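Local coordinates for protein putative platelet activating factor (Streptococcus pneumoniae, PDB 2HSJ) that is of uncertain function but, as a member of the GDSL-like SGNH hydrolase family, probably hydrolyses ester bonds as a lipase or acylhydrolase, at residues Leu133-Arg138 / Gln143-Arg148; Glu151-Trp156 / Pro174-Leu179; Lys187-Thr192 / Ser198-Gln203; Gly71-Asn76 / Ile89-Gly94. One frame throughout, in Å; residues are numbered along the deposited sequence. Where two conformers were deposited one is given.

Contact 1 (Leu133-Arg138 / Gln143-Arg148)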
loop_
_atom_site.group_PDB
_atom_site.type_symbol
_atom_site.label_atom_id
_atom_site.label_comp_id
_atom_site.label_asym_id
_atom_site.label_seq_id
_atom_site.Cartn_x
_atom_site.Cartn_y
_atom_site.Cartn_z
ATOM N N LEU D 133 -13.859 19.502 20.081
ATOM C CA LEU D 133 -13.137 20.736 19.803
ATOM C C LEU D 133 -13.885 21.962 20.341
ATOM O O LEU D 133 -15.107 21.914 20.516
ATOM C CB LEU D 133 -12.903 20.887 18.299
ATOM C CG LEU D 133 -12.350 19.673 17.556
ATOM C CD1 LEU D 133 -12.022 20.050 16.111
ATOM C CD2 LEU D 133 -11.128 19.169 18.245
ATOM N N PRO D 134 -13.171 23.082 20.576
ATOM C CA PRO D 134 -13.835 24.327 21.018
ATOM C C PRO D 134 -14.661 24.942 19.887
ATOM O O PRO D 134 -14.457 24.622 18.700
ATOM C CB PRO D 134 -12.675 25.266 21.376
ATOM C CG PRO D 134 -11.513 24.732 20.543
ATOM C CD PRO D 134 -11.716 23.250 20.375
ATOM N N VAL D 135 -15.578 25.815 20.277
ATOM C CA VAL D 135 -16.317 26.647 19.360
ATOM C C VAL D 135 -15.898 28.094 19.568
ATOM O O VAL D 135 -15.252 28.440 20.569
ATOM C CB VAL D 135 -17.838 26.492 19.568
ATOM C CG1 VAL D 135 -18.250 25.084 19.206
ATOM C CG2 VAL D 135 -18.253 26.860 21.014
ATOM N N ASN D 136 -16.285 28.944 18.622
ATOM C CA ASN D 136 -16.078 30.378 18.766
ATOM C C ASN D 136 -17.403 30.998 19.143
ATOM O O ASN D 136 -18.403 30.829 18.440
ATOM C CB ASN D 136 -15.477 30.979 17.495
ATOM C CG ASN D 136 -15.039 32.424 17.695
ATOM O OD1 ASN D 136 -15.863 33.290 17.934
ATOM N ND2 ASN D 136 -13.728 32.679 17.622
ATOM N N GLU D 137 -17.398 31.713 20.273
ATOM C CA GLU D 137 -18.633 32.218 20.869
ATOM C C GLU D 137 -18.990 33.642 20.406
ATOM O O GLU D 137 -19.949 34.230 20.910
ATOM C CB GLU D 137 -18.582 32.098 22.410
ATOM C CG GLU D 137 -18.663 30.638 22.911
ATOM C CD GLU D 137 -18.530 30.496 24.434
ATOM O OE1 GLU D 137 -18.358 31.528 25.117
ATOM O OE2 GLU D 137 -18.623 29.354 24.954
ATOM N N ARG D 138 -18.249 34.188 19.436
ATOM C CA ARG D 138 -18.552 35.536 18.904
ATOM C C ARG D 138 -19.963 35.544 18.333
ATOM O O ARG D 138 -20.418 34.545 17.777
ATOM C CB ARG D 138 -17.549 35.968 17.827
ATOM C CG ARG D 138 -16.180 36.422 18.364
ATOM C CD ARG D 138 -15.161 36.650 17.227
ATOM N NE ARG D 138 -15.571 37.687 16.273
ATOM C CZ ARG D 138 -15.375 38.996 16.431
ATOM N NH1 ARG D 138 -14.771 39.468 17.518
ATOM N NH2 ARG D 138 -15.797 39.840 15.495
ATOM N N GLN D 143 -25.257 31.112 14.542
ATOM C CA GLN D 143 -26.061 30.231 13.665
ATOM C C GLN D 143 -25.572 28.783 13.540
ATOM O O GLN D 143 -26.380 27.854 13.396
ATOM C CB GLN D 143 -26.161 30.826 12.256
ATOM C CG GLN D 143 -26.877 32.158 12.184
ATOM C CD GLN D 143 -27.003 32.667 10.766
ATOM O OE1 GLN D 143 -26.006 32.917 10.085
ATOM N NE2 GLN D 143 -28.238 32.830 10.313
ATOM N N ALA D 144 -24.253 28.598 13.543
ATOM C CA ALA D 144 -23.667 27.262 13.518
ATOM C C ALA D 144 -23.408 26.769 14.934
ATOM O O ALA D 144 -23.637 25.603 15.232
ATOM C CB ALA D 144 -22.390 27.245 12.697
ATOM N N VAL D 145 -22.942 27.663 15.807
ATOM C CA VAL D 145 -22.552 27.270 17.162
ATOM C C VAL D 145 -23.770 26.867 18.012
ATOM O O VAL D 145 -23.720 25.876 18.756
ATOM C CB VAL D 145 -21.691 28.361 17.825
ATOM C CG1 VAL D 145 -21.458 28.086 19.296
ATOM C CG2 VAL D 145 -20.367 28.468 17.092
ATOM N N TYR D 146 -24.867 27.621 17.877
ATOM C CA TYR D 146 -26.129 27.262 18.515
ATOM C C TYR D 146 -25.927 27.119 20.029
ATOM O O TYR D 146 -25.260 27.954 20.658
ATOM C CB TYR D 146 -26.691 25.991 17.854
ATOM C CG TYR D 146 -28.137 25.707 18.165
ATOM C CD1 TYR D 146 -29.090 26.713 18.092
ATOM C CD2 TYR D 146 -28.547 24.419 18.497
ATOM C CE1 TYR D 146 -30.439 26.451 18.392
ATOM C CE2 TYR D 146 -29.874 24.142 18.792
ATOM C CZ TYR D 146 -30.815 25.160 18.734
ATOM O OH TYR D 146 -32.129 24.879 19.023
ATOM N N ILE D 147 -26.487 26.093 20.640
ATOM C CA ILE D 147 -26.426 25.996 22.102
ATOM C C ILE D 147 -25.091 25.441 22.664
ATOM O O ILE D 147 -24.943 25.266 23.871
ATOM C CB ILE D 147 -27.625 25.189 22.670
ATOM C CG1 ILE D 147 -27.549 23.720 22.219
ATOM C CG2 ILE D 147 -28.970 25.869 22.295
ATOM C CD1 ILE D 147 -28.643 22.820 22.867
ATOM N N ARG D 148 -24.128 25.158 21.795
ATOM C CA ARG D 148 -22.823 24.712 22.278
ATOM C C ARG D 148 -22.137 25.857 23.014
ATOM O O ARG D 148 -22.313 27.040 22.665
ATOM C CB ARG D 148 -21.955 24.286 21.103
ATOM C CG ARG D 148 -22.518 23.160 20.274
ATOM C CD ARG D 148 -21.676 22.979 19.000
ATOM N NE ARG D 148 -22.247 21.951 18.132
ATOM C CZ ARG D 148 -23.332 22.123 17.388
ATOM N NH1 ARG D 148 -24.004 23.282 17.400
ATOM N NH2 ARG D 148 -23.772 21.136 16.631
#
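V135 and V145 meet where the loop after strand 126-130 of this SGNH-hydrolase fold runs past the end of helix 142-145, beside the type II' beta turn from V145 to R148. Their side chains cross obliquely, V135 CG2 lying 3.8 Å from V145 CG1. The other branch of V145, CG2, comes to 3.4 Å from N136 O. V135 uses its CG1 as well, against the R148 CD methylene at 4.0 Å, the two side chains at about a right angle. Valine suits both buried places because a short side chain with two methyls can serve two partners at once.

One shell out, V135 also packs on I153 of helix 150-164, and its carbonyl accepts from N150 ND2. N136 points away from the contact and shapes the loop: OD1 takes R138 N at 3.0 Å in an Asx turn, while ND2 binds L186 O. R148, extended from CG to NE, sends NH2 to N96 OD1, within the family's G-x-N-D sequence. Its NH1 turns back to V145 O at 2.9 Å; NH1 stands above that carbonyl plane, and R148 N, closing the turn, reaches the same oxygen from the opposite face.

Contact 2 (Glu151-Trp156 / Pro174-Leu179)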
loop_
_atom_site.group_PDB
_atom_site.type_symbol
_atom_site.label_atom_id
_atom_site.label_comp_id
_atom_site.label_asym_id
_atom_site.label_seq_id
_atom_site.Cartn_x
_atom_site.Cartn_y
_atom_site.Cartn_z
ATOM N N GLU D 151 -17.747 25.909 27.956
ATOM C CA GLU D 151 -17.881 25.324 29.306
ATOM C C GLU D 151 -18.502 23.923 29.238
ATOM O O GLU D 151 -18.018 23.004 29.906
ATOM C CB GLU D 151 -18.661 26.235 30.257
ATOM C CG GLU D 151 -18.159 27.687 30.283
ATOM C CD GLU D 151 -18.920 28.585 29.301
ATOM O OE1 GLU D 151 -19.831 29.286 29.789
ATOM O OE2 GLU D 151 -18.647 28.586 28.059
ATOM N N LYS D 152 -19.542 23.749 28.418
ATOM C CA LYS D 152 -20.159 22.428 28.216
ATOM C C LYS D 152 -19.144 21.480 27.589
ATOM O O LYS D 152 -18.969 20.341 28.047
ATOM C CB LYS D 152 -21.367 22.483 27.272
ATOM C CG LYS D 152 -22.591 23.227 27.776
ATOM C CD LYS D 152 -23.558 23.482 26.610
ATOM C CE LYS D 152 -24.893 24.092 27.090
ATOM N NZ LYS D 152 -25.937 24.098 25.999
ATOM N N ILE D 153 -18.481 21.954 26.535
ATOM C CA ILE D 153 -17.492 21.121 25.823
ATOM C C ILE D 153 -16.385 20.660 26.785
ATOM O O ILE D 153 -16.041 19.481 26.796
ATOM C CB ILE D 153 -16.920 21.840 24.587
ATOM C CG1 ILE D 153 -18.014 21.910 23.505
ATOM C CG2 ILE D 153 -15.709 21.116 24.048
ATOM C CD1 ILE D 153 -17.792 22.980 22.473
ATOM N N GLN D 154 -15.851 21.580 27.587
ATOM C CA GLN D 154 -14.837 21.222 28.592
ATOM C C GLN D 154 -15.357 20.208 29.634
ATOM O O GLN D 154 -14.627 19.308 30.018
ATOM C CB GLN D 154 -14.285 22.479 29.263
ATOM C CG GLN D 154 -13.333 23.223 28.354
ATOM C CD GLN D 154 -12.791 24.505 28.968
ATOM O OE1 GLN D 154 -13.535 25.466 29.201
ATOM N NE2 GLN D 154 -11.484 24.538 29.206
ATOM N N ASN D 155 -16.615 20.340 30.059
ATOM C CA ASN D 155 -17.213 19.351 30.970
ATOM C C ASN D 155 -17.341 17.966 30.324
ATOM O O ASN D 155 -17.063 16.938 30.956
ATOM C CB ASN D 155 -18.564 19.837 31.503
ATOM C CG ASN D 155 -18.409 20.992 32.470
ATOM O OD1 ASN D 155 -17.354 21.159 33.084
ATOM N ND2 ASN D 155 -19.460 21.794 32.620
ATOM N N TRP D 156 -17.742 17.931 29.055
ATOM C CA TRP D 156 -17.797 16.657 28.358
ATOM C C TRP D 156 -16.412 16.064 28.218
ATOM O O TRP D 156 -16.245 14.859 28.388
ATOM C CB TRP D 156 -18.474 16.801 27.001
ATOM C CG TRP D 156 -19.971 16.886 27.159
ATOM C CD1 TRP D 156 -20.674 17.656 28.076
ATOM C CD2 TRP D 156 -20.955 16.178 26.392
ATOM N NE1 TRP D 156 -22.033 17.458 27.908
ATOM C CE2 TRP D 156 -22.234 16.576 26.877
ATOM C CE3 TRP D 156 -20.887 15.270 25.321
ATOM C CZ2 TRP D 156 -23.426 16.068 26.344
ATOM C CZ3 TRP D 156 -22.070 14.774 24.782
ATOM C CH2 TRP D 156 -23.331 15.184 25.291
ATOM N N PRO D 174 -5.937 15.201 24.065
ATOM C CA PRO D 174 -6.336 16.573 24.388
ATOM C C PRO D 174 -5.905 17.521 23.284
ATOM O O PRO D 174 -4.736 17.911 23.208
ATOM C CB PRO D 174 -5.596 16.842 25.711
ATOM C CG PRO D 174 -4.375 15.966 25.640
ATOM C CD PRO D 174 -4.706 14.789 24.779
ATOM N N VAL D 175 -6.821 17.807 22.365
ATOM C CA VAL D 175 -6.527 18.744 21.271
ATOM C C VAL D 175 -7.282 20.072 21.430
ATOM O O VAL D 175 -6.989 21.034 20.728
ATOM C CB VAL D 175 -6.800 18.148 19.863
ATOM C CG1 VAL D 175 -5.836 17.026 19.549
ATOM C CG2 VAL D 175 -8.214 17.652 19.711
ATOM N N PHE D 176 -8.266 20.107 22.341
ATOM C CA PHE D 176 -9.052 21.311 22.602
ATOM C C PHE D 176 -8.157 22.538 22.772
ATOM O O PHE D 176 -8.317 23.539 22.061
ATOM C CB PHE D 176 -9.927 21.080 23.843
ATOM C CG PHE D 176 -10.758 22.260 24.252
ATOM C CD1 PHE D 176 -12.110 22.308 23.931
ATOM C CD2 PHE D 176 -10.197 23.316 24.977
ATOM C CE1 PHE D 176 -12.892 23.393 24.316
ATOM C CE2 PHE D 176 -10.977 24.411 25.366
ATOM C CZ PHE D 176 -12.323 24.451 25.028
ATOM N N ASP D 177 -7.183 22.448 23.674
ATOM C CA ASP D 177 -6.386 23.627 24.012
ATOM C C ASP D 177 -5.531 24.107 22.832
ATOM O O ASP D 177 -5.249 25.314 22.711
ATOM C CB ASP D 177 -5.526 23.361 25.247
ATOM C CG ASP D 177 -6.354 23.208 26.537
ATOM O OD1 ASP D 177 -7.470 23.767 26.633
ATOM O OD2 ASP D 177 -5.860 22.557 27.488
ATOM N N CYS D 178 -5.152 23.182 21.948
ATOM C CA CYS D 178 -4.368 23.531 20.750
ATOM C C CYS D 178 -5.102 24.424 19.767
ATOM O O CYS D 178 -4.472 25.103 18.954
ATOM C CB CYS D 178 -3.890 22.287 20.007
ATOM S SG CYS D 178 -2.651 21.350 20.963
ATOM N N LEU D 179 -6.430 24.409 19.828
ATOM C CA LEU D 179 -7.249 25.131 18.858
ATOM C C LEU D 179 -7.832 26.413 19.437
ATOM O O LEU D 179 -8.460 27.180 18.716
ATOM C CB LEU D 179 -8.371 24.240 18.287
ATOM C CG LEU D 179 -7.891 22.993 17.553
ATOM C CD1 LEU D 179 -9.107 22.266 17.000
ATOM C CD2 LEU D 179 -6.886 23.345 16.472
#
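With CG opposite its backbone N (chi1 178°), F176 reaches from the weakly bonded turn 176-179 toward helix 150-164, while I153 sets its CG2 branch trans to its backbone N and in the path of that ring. The methyl I153 CG2 approaches obliquely and comes to 3.6 Å from F176 CE1. Q154 supplies the second contact: its CG lies over one ring face in a CH-pi contact, 4.1 Å from the F176 centroid and 28° off the ring normal. From CG the extended chain runs out past the CZ-CE2 rim, its amide plane within 8° of the ring plane but displaced from it.

Helix 150-164 is the crossover of a beta-alpha-beta unit linking parallel strands 126-130 and 170-173, and turn 176-179 follows the second; F176 thus ties the crossover helix to the chain just past the sheet-edge strand. A flat aromatic suits the spot, since it offers a broad surface to a branched aliphatic and to the CG methylene of an exposed glutamine, whose polar end can stay at the surface. P134 also packs on F176, and S131 OG bonds to V175 N and F176 N. In the plane of the ring, D177 OD1 sits at its edge.

Contact 3 (Lys187-Thr192 / Ser198-Gln203)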
loop_
_atom_site.group_PDB
_atom_site.type_symbol
_atom_site.label_atom_id
_atom_site.label_comp_id
_atom_site.label_asym_id
_atom_site.label_seq_id
_atom_site.Cartn_x
_atom_site.Cartn_y
_atom_site.Cartn_z
ATOM N N LYS D 187 -9.963 29.572 17.736
ATOM C CA LYS D 187 -9.328 30.739 17.090
ATOM C C LYS D 187 -10.081 31.155 15.844
ATOM O O LYS D 187 -10.467 30.294 15.029
ATOM C CB LYS D 187 -7.852 30.468 16.721
ATOM C CG LYS D 187 -6.917 30.277 17.900
ATOM C CD LYS D 187 -5.446 30.035 17.514
ATOM C CE LYS D 187 -4.960 30.991 16.430
ATOM N NZ LYS D 187 -3.448 30.954 16.226
ATOM N N LYS D 188 -10.262 32.463 15.668
ATOM C CA LYS D 188 -10.959 32.940 14.486
ATOM C C LYS D 188 -10.337 32.368 13.200
ATOM O O LYS D 188 -11.057 31.909 12.301
ATOM C CB LYS D 188 -11.017 34.481 14.457
ATOM C CG LYS D 188 -11.995 35.015 13.414
ATOM C CD LYS D 188 -12.703 36.275 13.885
ATOM C CE LYS D 188 -13.432 36.939 12.747
ATOM N NZ LYS D 188 -12.458 37.688 11.893
ATOM N N GLU D 189 -9.004 32.351 13.115
ATOM C CA GLU D 189 -8.368 31.854 11.898
ATOM C C GLU D 189 -8.596 30.372 11.653
ATOM O O GLU D 189 -8.418 29.921 10.537
ATOM C CB GLU D 189 -6.871 32.139 11.843
ATOM C CG GLU D 189 -6.054 31.437 12.851
ATOM C CD GLU D 189 -4.582 31.303 12.437
ATOM O OE1 GLU D 189 -4.290 30.922 11.267
ATOM O OE2 GLU D 189 -3.718 31.593 13.293
ATOM N N TYR D 190 -8.977 29.636 12.698
ATOM C CA TYR D 190 -9.118 28.180 12.626
ATOM C C TYR D 190 -10.527 27.738 12.258
ATOM O O TYR D 190 -10.763 26.539 12.142
ATOM C CB TYR D 190 -8.705 27.549 13.978
ATOM C CG TYR D 190 -7.233 27.581 14.314
ATOM C CD1 TYR D 190 -6.285 27.996 13.390
ATOM C CD2 TYR D 190 -6.800 27.197 15.580
ATOM C CE1 TYR D 190 -4.928 28.013 13.711
ATOM C CE2 TYR D 190 -5.480 27.195 15.902
ATOM C CZ TYR D 190 -4.549 27.614 14.977
ATOM O OH TYR D 190 -3.222 27.589 15.369
ATOM N N THR D 191 -11.438 28.697 12.097
ATOM C CA THR D 191 -12.852 28.372 11.869
ATOM C C THR D 191 -13.449 29.026 10.615
ATOM O O THR D 191 -13.022 30.113 10.219
ATOM C CB THR D 191 -13.714 28.662 13.120
ATOM O OG1 THR D 191 -15.006 28.065 12.968
ATOM C CG2 THR D 191 -13.889 30.152 13.346
ATOM N N THR D 192 -14.410 28.338 9.998
ATOM C CA THR D 192 -15.203 28.941 8.924
ATOM C C THR D 192 -16.457 29.605 9.475
ATOM O O THR D 192 -16.744 30.743 9.125
ATOM C CB THR D 192 -15.608 27.907 7.861
ATOM O OG1 THR D 192 -16.233 26.804 8.510
ATOM C CG2 THR D 192 -14.382 27.412 7.117
ATOM N N SER D 198 -11.529 25.764 9.450
ATOM C CA SER D 198 -10.882 26.226 8.210
ATOM C C SER D 198 -9.677 25.333 7.901
ATOM O O SER D 198 -9.273 24.497 8.714
ATOM C CB SER D 198 -10.383 27.653 8.429
ATOM O OG SER D 198 -9.347 27.612 9.414
ATOM N N ILE D 199 -9.046 25.536 6.749
ATOM C CA ILE D 199 -7.825 24.805 6.467
ATOM C C ILE D 199 -6.709 25.085 7.508
ATOM O O ILE D 199 -6.000 24.151 7.925
ATOM C CB ILE D 199 -7.384 25.007 4.989
ATOM C CG1 ILE D 199 -8.364 24.299 4.034
ATOM C CG2 ILE D 199 -5.953 24.525 4.789
ATOM C CD1 ILE D 199 -8.538 22.800 4.333
ATOM N N ALA D 200 -6.572 26.348 7.934
ATOM C CA ALA D 200 -5.596 26.652 9.012
ATOM C C ALA D 200 -5.940 25.870 10.280
ATOM O O ALA D 200 -5.044 25.365 10.957
ATOM C CB ALA D 200 -5.568 28.143 9.326
ATOM N N GLY D 201 -7.233 25.764 10.588
ATOM C CA GLY D 201 -7.694 24.961 11.731
ATOM C C GLY D 201 -7.319 23.496 11.592
ATOM O O GLY D 201 -6.770 22.887 12.514
ATOM N N TYR D 202 -7.597 22.921 10.422
ATOM C CA TYR D 202 -7.195 21.527 10.187
ATOM C C TYR D 202 -5.677 21.340 10.225
ATOM O O TYR D 202 -5.164 20.302 10.671
ATOM C CB TYR D 202 -7.756 21.026 8.852
ATOM C CG TYR D 202 -9.201 20.580 8.906
ATOM C CD1 TYR D 202 -9.555 19.428 9.628
ATOM C CD2 TYR D 202 -10.186 21.227 8.157
ATOM C CE1 TYR D 202 -10.862 18.975 9.674
ATOM C CE2 TYR D 202 -11.517 20.777 8.185
ATOM C CZ TYR D 202 -11.832 19.635 8.932
ATOM O OH TYR D 202 -13.123 19.184 8.971
ATOM N N GLN D 203 -4.937 22.333 9.763
ATOM C CA GLN D 203 -3.478 22.200 9.796
ATOM C C GLN D 203 -3.025 22.139 11.258
ATOM O O GLN D 203 -2.139 21.356 11.627
ATOM C CB GLN D 203 -2.826 23.388 9.070
ATOM C CG GLN D 203 -1.314 23.307 9.100
ATOM C CD GLN D 203 -0.682 24.475 8.406
ATOM O OE1 GLN D 203 -1.039 25.629 8.673
ATOM N NE2 GLN D 203 0.297 24.190 7.531
#
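S198 carries this contact, pointing at the turn formed by the 3-10 segment 188-190. Its CB lies 3.7 Å from E189 O. Beyond it, chi1 of 66° places OG between the backbone N and the carbonyl carbon, where it works both ways: it donates to E189 O at 2.7 Å, only slightly tilted from that carbonyl plane, and accepts from G201 N at 3.0 Å in a fairly straight bond (161°). Serine suits the place because one short hydroxyl satisfies an NH in the first turn of the helix and a carbonyl of the loop together.

The backbone of S198 adds a second link, S198 N giving to Y190 O at 2.9 Å from a position well above the carbonyl plane. G201 CA makes a CA-H...O contact with the same Y190 O at 3.5 Å. Y190 CB lies 3.6 Å from G201 CA, and ring atom CD1 meets the G201 backbone obliquely, so glycine lets ring and carbonyl alike come close. A200 CB, a single methyl, rests 3.6 Å from E189 OE1, and packs also on H26 of the second subunit. The other oxygen, E189 OE2, forms a salt bridge with K187 NZ at 3.0 Å.

T191 OG1 is bonded to G194 N and H196 O in the loop between the segments. That loop includes D193 to H196, consistent with the family's D-x-x-H motif, which in relatives holds the catalytic acid and histidine; S198, two residues after H196, is the N-cap of helix 199-209.

Contact 4 (Gly71-Asn76 / Ile89-Gly94)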
loop_
_atom_site.group_PDB
_atom_site.type_symbol
_atom_site.label_atom_id
_atom_site.label_comp_id
_atom_site.label_asym_id
_atom_site.label_seq_id
_atom_site.Cartn_x
_atom_site.Cartn_y
_atom_site.Cartn_z
ATOM N N GLY D 71 -25.074 8.283 19.340
ATOM C CA GLY D 71 -26.085 7.235 19.157
ATOM C C GLY D 71 -26.175 6.694 17.736
ATOM O O GLY D 71 -26.368 5.487 17.539
ATOM N N LEU D 72 -26.025 7.586 16.749
ATOM C CA LEU D 72 -26.104 7.180 15.348
ATOM C C LEU D 72 -24.894 6.318 14.999
ATOM O O LEU D 72 -25.005 5.312 14.274
ATOM C CB LEU D 72 -26.126 8.411 14.433
ATOM C CG LEU D 72 -27.268 9.406 14.627
ATOM C CD1 LEU D 72 -27.007 10.671 13.776
ATOM C CD2 LEU D 72 -28.606 8.771 14.263
ATOM N N LEU D 73 -23.746 6.700 15.546
ATOM C CA LEU D 73 -22.516 5.947 15.295
ATOM C C LEU D 73 -22.601 4.553 15.886
ATOM O O LEU D 73 -22.253 3.571 15.232
ATOM C CB LEU D 73 -21.278 6.691 15.828
ATOM C CG LEU D 73 -19.948 5.939 15.857
ATOM C CD1 LEU D 73 -19.609 5.539 14.421
ATOM C CD2 LEU D 73 -18.852 6.824 16.453
ATOM N N LEU D 74 -23.077 4.466 17.120
ATOM C CA LEU D 74 -23.231 3.160 17.737
ATOM C C LEU D 74 -24.159 2.239 16.932
ATOM O O LEU D 74 -23.831 1.082 16.669
ATOM C CB LEU D 74 -23.744 3.310 19.178
ATOM C CG LEU D 74 -24.050 1.978 19.876
ATOM C CD1 LEU D 74 -22.796 1.085 20.001
ATOM C CD2 LEU D 74 -24.696 2.240 21.233
ATOM N N GLU D 75 -25.306 2.774 16.521
ATOM C CA GLU D 75 -26.286 1.998 15.773
ATOM C C GLU D 75 -25.723 1.476 14.444
ATOM O O GLU D 75 -26.031 0.353 14.023
ATOM C CB GLU D 75 -27.508 2.882 15.514
ATOM C CG GLU D 75 -28.700 2.164 14.958
ATOM C CD GLU D 75 -29.753 3.121 14.419
ATOM O OE1 GLU D 75 -29.867 4.258 14.949
ATOM O OE2 GLU D 75 -30.458 2.735 13.459
ATOM N N ASN D 76 -24.867 2.291 13.811
ATOM C CA ASN D 76 -24.339 1.991 12.483
ATOM C C ASN D 76 -22.850 1.725 12.484
ATOM O O ASN D 76 -22.191 1.935 11.472
ATOM C CB ASN D 76 -24.643 3.146 11.548
ATOM C CG ASN D 76 -26.120 3.262 11.288
ATOM O OD1 ASN D 76 -26.675 2.516 10.477
ATOM N ND2 ASN D 76 -26.784 4.141 12.032
ATOM N N ILE D 89 -7.870 3.611 15.719
ATOM C CA ILE D 89 -9.087 4.319 15.339
ATOM C C ILE D 89 -9.061 5.656 16.046
ATOM O O ILE D 89 -8.908 5.704 17.258
ATOM C CB ILE D 89 -10.340 3.539 15.800
ATOM C CG1 ILE D 89 -10.476 2.247 14.993
ATOM C CG2 ILE D 89 -11.619 4.403 15.688
ATOM C CD1 ILE D 89 -11.349 1.168 15.693
ATOM N N PHE D 90 -9.169 6.739 15.281
ATOM C CA PHE D 90 -9.317 8.078 15.865
ATOM C C PHE D 90 -10.793 8.387 15.863
ATOM O O PHE D 90 -11.447 8.273 14.825
ATOM C CB PHE D 90 -8.575 9.119 15.040
ATOM C CG PHE D 90 -7.111 9.191 15.336
ATOM C CD1 PHE D 90 -6.297 8.068 15.285
ATOM C CD2 PHE D 90 -6.552 10.407 15.713
ATOM C CE1 PHE D 90 -4.948 8.169 15.573
ATOM C CE2 PHE D 90 -5.210 10.513 16.011
ATOM C CZ PHE D 90 -4.401 9.395 15.944
ATOM N N LEU D 91 -11.315 8.787 17.015
ATOM C CA LEU D 91 -12.725 9.045 17.167
ATOM C C LEU D 91 -12.938 10.495 17.621
ATOM O O LEU D 91 -12.487 10.902 18.696
ATOM C CB LEU D 91 -13.293 8.070 18.192
ATOM C CG LEU D 91 -14.768 8.195 18.460
ATOM C CD1 LEU D 91 -15.569 8.102 17.168
ATOM C CD2 LEU D 91 -15.156 7.088 19.466
ATOM N N LEU D 92 -13.671 11.254 16.799
ATOM C CA LEU D 92 -14.004 12.640 17.108
ATOM C C LEU D 92 -15.509 12.758 16.963
ATOM O O LEU D 92 -16.061 12.791 15.848
ATOM C CB LEU D 92 -13.308 13.662 16.174
ATOM C CG LEU D 92 -13.686 15.125 16.450
ATOM C CD1 LEU D 92 -13.426 15.536 17.935
ATOM C CD2 LEU D 92 -12.896 15.993 15.507
ATOM N N ILE D 93 -16.190 12.839 18.096
ATOM C CA ILE D 93 -17.640 12.875 18.078
ATOM C C ILE D 93 -18.138 13.431 19.386
ATOM O O ILE D 93 -17.450 13.326 20.411
ATOM C CB ILE D 93 -18.228 11.450 17.781
ATOM C CG1 ILE D 93 -19.705 11.550 17.338
ATOM C CG2 ILE D 93 -17.970 10.487 18.960
ATOM C CD1 ILE D 93 -20.177 10.347 16.597
ATOM N N GLY D 94 -19.328 14.043 19.325
ATOM C CA GLY D 94 -19.990 14.537 20.515
ATOM C C GLY D 94 -20.473 15.957 20.372
ATOM O O GLY D 94 -21.421 16.323 21.067
#
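No flat group enters the meeting of L73 with L91 and I93; those of the two segments, the F90 ring and the N76 amide, lie away from it. The F90 ring, on the other side of its strand, stacks with the ring of F39, and the N76 amide gives ND2 to L72 O at 3.1 Å, the oxygen lying close to the amide plane, while its OD1 takes R25 NH2.

L73 reaches from helix 70-75 to the sheet. With CG trans to its backbone N (chi1 170°), it extends its CD2 methyl against L91 and I93, two apart and so on the same face, the second just past the strand's end. L73 CD2 lies 3.6 Å from L91 CD1 and 3.8 Å from I93 CD1. I93 CD1 also approaches L73 CB, at 3.9 Å. L91 and I93 thus form one apolar patch against the helix. Leucine fits at 73 because a one-methylene stem carries a forked tip whose CD2 can touch both partners, and isoleucine at 93 because its CG1 arm carries a methyl back to that stem.

I40 of the neighbouring strand packs on L73 and L91, and L111 of helix 104-121 on L91 and I93. G94, with phi 131°, lets the chain turn into helix 95-99 as its N-cap; it opens a sequence matching the G-x-N-D block of SGNH hydrolases. No hydrogen bond joins the segments: between them the contact is apolar, made by van der Waals packing of buried methyl groups.

How the contacts relate
Along the chain the order is contacts 4, 1, 2 and 3, each closing before the next opens. Contact 4 belongs to the central strand 88-92 of the parallel sheet, its centre about 7 Å from that of the chain; the others gather around loops and helices beyond strands 126-130 and 170-173. Contacts 1 and 2, centres about 12 Å apart, touch through P134 against F176 and I147 O with K152 NZ. Contact 3 joins contact 2 through L179 O and K187 N. Contacts 3 and 4, nearest atoms about 7 Å apart, do not touch, yet each adjoins a sequence resembling an SGNH block; in that family these blocks converge on the active site, so both probably border it.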